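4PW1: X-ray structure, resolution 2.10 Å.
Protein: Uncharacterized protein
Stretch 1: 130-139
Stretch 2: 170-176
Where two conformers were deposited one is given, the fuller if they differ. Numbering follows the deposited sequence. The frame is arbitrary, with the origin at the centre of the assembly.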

ATOM      1  N   GLY B 130      -4.172  22.128  -0.925  1.00 27.73           N
ATOM      2  CA  GLY B 130      -4.663  23.318  -1.626  1.00 28.13           C
ATOM      3  C   GLY B 130      -3.641  23.912  -2.608  1.00 28.67           C
ATOM      4  O   GLY B 130      -3.971  24.229  -3.737  1.00 25.97           O
ATOM      5  N   LYS B 131      -2.401  24.075  -2.187  1.00 29.62           N
ATOM      6  CA  LYS B 131      -1.370  24.623  -3.071  0.50 30.47           C
ATOM      7  C   LYS B 131      -1.193  23.694  -4.293  1.00 30.37           C
ATOM      8  O   LYS B 131      -1.111  24.152  -5.455  1.00 29.03           O
ATOM      9  N   LEU B 132      -1.152  22.398  -4.035  1.00 29.18           N
ATOM     10  CA  LEU B 132      -0.968  21.405  -5.078  1.00 28.88           C
ATOM     11  C   LEU B 132      -2.069  21.474  -6.105  1.00 30.07           C
ATOM     12  O   LEU B 132      -1.808  21.486  -7.319  1.00 29.62           O
ATOM     13  N   GLN B 133      -3.306  21.593  -5.638  1.00 26.83           N
ATOM     14  CA  GLN B 133      -4.444  21.748  -6.540  1.00 31.66           C
ATOM     15  C   GLN B 133      -4.323  22.994  -7.416  1.00 32.22           C
ATOM     16  O   GLN B 133      -4.607  22.944  -8.604  1.00 30.60           O
ATOM     17  N   GLU B 134      -3.925  24.099  -6.798  1.00 31.02           N
ATOM     18  CA  GLU B 134      -3.742  25.367  -7.486  0.50 32.71           C
ATOM     19  C   GLU B 134      -2.617  25.242  -8.521  1.00 29.47           C
ATOM     20  O   GLU B 134      -2.757  25.683  -9.641  1.00 26.80           O
ATOM     21  N   ASP B 135      -1.501  24.631  -8.128  1.00 27.80           N
ATOM     22  CA  ASP B 135      -0.360  24.468  -9.042  1.00 26.87           C
ATOM     23  C   ASP B 135      -0.800  23.612 -10.249  1.00 28.46           C
ATOM     24  O   ASP B 135      -0.403  23.885 -11.401  1.00 29.28           O
ATOM     25  N   TRP B 136      -1.595  22.579  -9.967  1.00 24.14           N
ATOM     26  CA  TRP B 136      -2.052  21.651 -10.979  1.00 26.80           C
ATOM     27  C   TRP B 136      -2.940  22.350 -11.998  1.00 28.13           C
ATOM     28  O   TRP B 136      -2.829  22.101 -13.206  1.00 29.01           O
ATOM     29  N   GLU B 137      -3.855  23.175 -11.504  1.00 28.34           N
ATOM     30  CA  GLU B 137      -4.765  23.901 -12.380  1.00 31.44           C
ATOM     31  C   GLU B 137      -3.989  24.881 -13.237  1.00 29.86           C
ATOM     32  O   GLU B 137      -4.300  25.040 -14.411  1.00 31.05           O
ATOM     33  N   LYS B 138      -2.976  25.516 -12.662  1.00 29.88           N
ATOM     34  CA  LYS B 138      -2.133  26.411 -13.444  1.00 32.48           C
ATOM     35  C   LYS B 138      -1.419  25.596 -14.547  1.00 31.78           C
ATOM     36  O   LYS B 138      -1.388  25.997 -15.699  1.00 30.44           O
ATOM     37  N   PHE B 139      -0.867  24.443 -14.180  1.00 28.71           N
ATOM     38  CA  PHE B 139      -0.254  23.567 -15.159  1.00 30.14           C
ATOM     39  C   PHE B 139      -1.232  23.184 -16.271  1.00 31.12           C
ATOM     40  O   PHE B 139      -0.874  23.268 -17.456  1.00 29.26           O
ATOM     41  N   THR B 170       9.664  30.273 -10.701  1.00 60.70           N
ATOM     42  CA  THR B 170       8.382  29.645 -10.338  1.00 47.71           C
ATOM     43  C   THR B 170       8.428  28.886  -9.006  1.00 40.02           C
ATOM     44  O   THR B 170       9.419  28.242  -8.670  1.00 49.90           O
ATOM     45  N   ASP B 171       7.346  28.930  -8.244  1.00 41.01           N
ATOM     46  CA  ASP B 171       7.199  27.981  -7.154  1.00 45.55           C
ATOM     47  C   ASP B 171       6.096  26.948  -7.445  1.00 39.81           C
ATOM     48  O   ASP B 171       5.636  26.245  -6.526  1.00 36.61           O
ATOM     49  N   ASN B 172       5.702  26.835  -8.717  1.00 30.75           N
ATOM     50  CA  ASN B 172       4.762  25.773  -9.142  1.00 30.79           C
ATOM     51  C   ASN B 172       5.432  24.390  -9.049  1.00 27.31           C
ATOM     52  O   ASN B 172       6.441  24.125  -9.706  1.00 23.76           O
ATOM     53  N   ALA B 173       4.899  23.495  -8.208  1.00 25.90           N
ATOM     54  CA  ALA B 173       5.576  22.221  -7.968  1.00 23.10           C
ATOM     55  C   ALA B 173       5.726  21.377  -9.257  1.00 22.73           C
ATOM     56  O   ALA B 173       6.724  20.628  -9.423  1.00 21.35           O
ATOM     57  N   PHE B 174       4.746  21.479 -10.155  1.00 21.24           N
ATOM     58  CA  PHE B 174       4.738  20.679 -11.378  1.00 20.48           C
ATOM     59  C   PHE B 174       5.797  21.224 -12.307  1.00 21.54           C
ATOM     60  O   PHE B 174       6.623  20.464 -12.765  1.00 20.49           O
ATOM     61  N   TYR B 175       5.806  22.544 -12.518  1.00 23.18           N
ATOM     62  CA  TYR B 175       6.832  23.163 -13.354  1.00 25.76           C
ATOM     63  C   TYR B 175       8.240  22.847 -12.849  1.00 26.96           C
ATOM     64  O   TYR B 175       9.134  22.542 -13.647  1.00 23.12           O
HETATM   65  N   MSE B 176       8.450  22.917 -11.529  1.00 23.11           N
HETATM   66  CA  MSE B 176       9.781  22.713 -10.981  1.00 22.46           C
HETATM   67  C   MSE B 176      10.219  21.290 -11.190  1.00 25.75           C
HETATM   68  O   MSE B 176      11.393  21.015 -11.561  1.00 23.86           O
TER

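What holds the start of the second helix against the first? Asp 135 (chi1 m) points toward the other stretch, and its OD2 accepts from Ala 173 N at 2.8 Å, nearly in line. Asn 172, a t rotamer at the N-cap, works both ways: its ND2 donates to Asp 135 O at 2.9 Å, while its OD1 takes Tyr 175 N at 3.0 Å and, more weakly, Phe 174 N at 2.9 Å. One amide thus caps its own helix and ties it to its neighbour.

Where do the charges meet? Lys 131 (chi1 t) starts sideways, but its end comes nearer, and NZ forms a salt bridge to Asp 135 OD1 at 3.0 Å within its own helix. Across the contact, NZ reaches Asp 171 OD1 at 3.3 Å, a salt bridge whose hydrogen bond is weak. Lys 138 NZ also donates weakly to Tyr 175 OH, 3.2 Å away.

Which side chain fills the apolar gap? Phe 174 (chi1 m) points in as a knob among Leu 132, Asp 135, Trp 136 and Phe 139. Its CE2 lies 3.6 Å from Trp 136 CB and 4.1 Å from Leu 132 CD1. Trp 136 CD1 lies over one ring face, whereas Asp 135 CB meets the edge. Beside this knob, Phe 139 CD1 packs 3.9 Å from Tyr 175 CE1.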

ATOM      1  CB  LYS B 131      -0.060  24.851  -2.287  0.50 30.60           C
ATOM      2  CG  LYS B 131       1.118  25.457  -3.072  0.50 29.82           C
ATOM      3  CD  LYS B 131       0.841  26.858  -3.649  0.50 30.27           C
ATOM      4  CE  LYS B 131       2.114  27.537  -4.170  0.50 27.77           C
ATOM      5  NZ  LYS B 131       3.002  26.597  -4.942  0.50 25.19           N
ATOM      6  CB  LEU B 132      -0.902  20.033  -4.424  1.00 35.29           C
ATOM      7  CG  LEU B 132      -0.053  18.941  -5.018  1.00 38.04           C
ATOM      8  CD1 LEU B 132       1.297  19.428  -5.509  1.00 37.05           C
ATOM      9  CD2 LEU B 132       0.076  17.860  -3.961  1.00 39.12           C
ATOM     10  CB  GLN B 133      -5.750  21.791  -5.732  1.00 36.05           C
ATOM     11  CG  GLN B 133      -7.056  21.854  -6.523  1.00 42.63           C
ATOM     12  CD  GLN B 133      -7.337  20.574  -7.328  1.00 60.24           C
ATOM     13  OE1 GLN B 133      -6.931  19.471  -6.949  1.00 64.73           O
ATOM     14  NE2 GLN B 133      -8.029  20.726  -8.450  1.00 62.97           N
ATOM     15  CB  GLU B 134      -3.446  26.509  -6.472  0.50 34.91           C
ATOM     16  CG  GLU B 134      -4.661  26.998  -5.678  0.50 38.69           C
ATOM     17  CD  GLU B 134      -4.312  27.788  -4.404  0.50 42.47           C
ATOM     18  OE1 GLU B 134      -3.117  28.022  -4.102  0.50 40.57           O
ATOM     19  OE2 GLU B 134      -5.254  28.183  -3.687  0.50 48.94           O
ATOM     20  CB  ASP B 135       0.824  23.775  -8.350  1.00 26.65           C
ATOM     21  CG  ASP B 135       1.621  24.696  -7.422  1.00 28.21           C
ATOM     22  OD1 ASP B 135       1.288  25.860  -7.267  1.00 28.85           O
ATOM     23  OD2 ASP B 135       2.603  24.222  -6.834  1.00 33.83           O
ATOM     24  CB  TRP B 136      -2.792  20.455 -10.358  1.00 23.75           C
ATOM     25  CG  TRP B 136      -3.185  19.383 -11.356  1.00 24.80           C
ATOM     26  CD1 TRP B 136      -2.338  18.701 -12.180  1.00 24.54           C
ATOM     27  CD2 TRP B 136      -4.492  18.836 -11.607  1.00 26.33           C
ATOM     28  NE1 TRP B 136      -3.018  17.802 -12.936  1.00 24.19           N
ATOM     29  CE2 TRP B 136      -4.346  17.865 -12.617  1.00 26.82           C
ATOM     30  CE3 TRP B 136      -5.766  19.088 -11.093  1.00 29.10           C
ATOM     31  CZ2 TRP B 136      -5.414  17.135 -13.115  1.00 29.28           C
ATOM     32  CZ3 TRP B 136      -6.838  18.360 -11.586  1.00 29.30           C
ATOM     33  CH2 TRP B 136      -6.659  17.393 -12.592  1.00 29.25           C
ATOM     34  CB  GLU B 137      -5.881  24.585 -11.584  1.00 31.31           C
ATOM     35  CG  GLU B 137      -6.886  23.555 -11.098  1.00 38.21           C
ATOM     36  CD  GLU B 137      -7.867  24.086 -10.083  1.00 51.96           C
ATOM     37  OE1 GLU B 137      -8.194  25.291 -10.123  1.00 54.81           O
ATOM     38  OE2 GLU B 137      -8.302  23.289  -9.228  1.00 58.33           O
ATOM     39  CB  LYS B 138      -1.133  27.144 -12.548  1.00 34.00           C
ATOM     40  CG  LYS B 138      -0.197  28.090 -13.295  1.00 44.92           C
ATOM     41  CD  LYS B 138      -0.958  29.074 -14.198  1.00 55.90           C
ATOM     42  CE  LYS B 138      -0.065  30.183 -14.737  1.00 67.85           C
ATOM     43  NZ  LYS B 138       1.099  29.631 -15.487  1.00 68.61           N
ATOM     44  CB  PHE B 139       0.349  22.324 -14.499  1.00 28.09           C
ATOM     45  CG  PHE B 139       0.780  21.257 -15.472  1.00 26.70           C
ATOM     46  CD1 PHE B 139       2.002  21.341 -16.117  1.00 28.43           C
ATOM     47  CD2 PHE B 139      -0.026  20.181 -15.732  1.00 26.51           C
ATOM     48  CE1 PHE B 139       2.407  20.369 -17.018  1.00 30.84           C
ATOM     49  CE2 PHE B 139       0.372  19.200 -16.617  1.00 28.32           C
ATOM     50  CZ  PHE B 139       1.594  19.292 -17.269  1.00 28.36           C
ATOM     51  CB  THR B 170       7.951  28.661 -11.469  1.00 45.12           C
ATOM     52  OG1 THR B 170       6.654  28.134 -11.216  1.00 41.13           O
ATOM     53  CG2 THR B 170       8.917  27.526 -11.598  1.00 41.20           C
ATOM     54  CB  ASP B 171       6.991  28.688  -5.810  1.00 55.78           C
ATOM     55  CG  ASP B 171       5.698  29.426  -5.744  1.00 58.54           C
ATOM     56  OD1 ASP B 171       4.720  28.985  -6.379  1.00 81.85           O
ATOM     57  OD2 ASP B 171       5.653  30.452  -5.048  1.00 83.27           O
ATOM     58  CB  ASN B 172       4.264  26.059 -10.566  1.00 28.01           C
ATOM     59  CG  ASN B 172       3.219  25.069 -11.044  1.00 26.70           C
ATOM     60  OD1 ASN B 172       3.503  23.881 -11.198  1.00 27.32           O
ATOM     61  ND2 ASN B 172       2.000  25.546 -11.269  1.00 25.60           N
ATOM     62  CB  ALA B 173       4.838  21.419  -6.891  1.00 26.30           C
ATOM     63  CB  PHE B 174       3.344  20.620 -12.024  1.00 20.77           C
ATOM     64  CG  PHE B 174       2.337  19.897 -11.185  1.00 22.51           C
ATOM     65  CD1 PHE B 174       2.253  18.522 -11.225  1.00 20.81           C
ATOM     66  CD2 PHE B 174       1.524  20.589 -10.291  1.00 23.37           C
ATOM     67  CE1 PHE B 174       1.359  17.839 -10.439  1.00 22.99           C
ATOM     68  CE2 PHE B 174       0.631  19.905  -9.482  1.00 25.31           C
ATOM     69  CZ  PHE B 174       0.551  18.516  -9.544  1.00 23.65           C
ATOM     70  CB  TYR B 175       6.654  24.676 -13.450  1.00 24.81           C
ATOM     71  CG  TYR B 175       5.419  25.164 -14.155  1.00 27.02           C
ATOM     72  CD1 TYR B 175       4.744  24.371 -15.102  1.00 29.80           C
ATOM     73  CD2 TYR B 175       4.950  26.457 -13.939  1.00 28.61           C
ATOM     74  CE1 TYR B 175       3.627  24.856 -15.778  1.00 32.05           C
ATOM     75  CE2 TYR B 175       3.834  26.958 -14.609  1.00 33.70           C
ATOM     76  CZ  TYR B 175       3.171  26.160 -15.535  1.00 34.47           C
ATOM     77  OH  TYR B 175       2.043  26.638 -16.184  1.00 29.49           O
HETATM   78  CB  MSE B 176       9.859  22.984  -9.484  1.00 23.97           C
HETATM   79  CG  MSE B 176       9.695  24.472  -9.223  1.00 36.52           C
HETATM   80 SE   MSE B 176       9.903  24.828  -7.278  0.75 43.94          SE
HETATM   81  CE  MSE B 176       8.651  23.615  -6.299  1.00 40.28           C
TER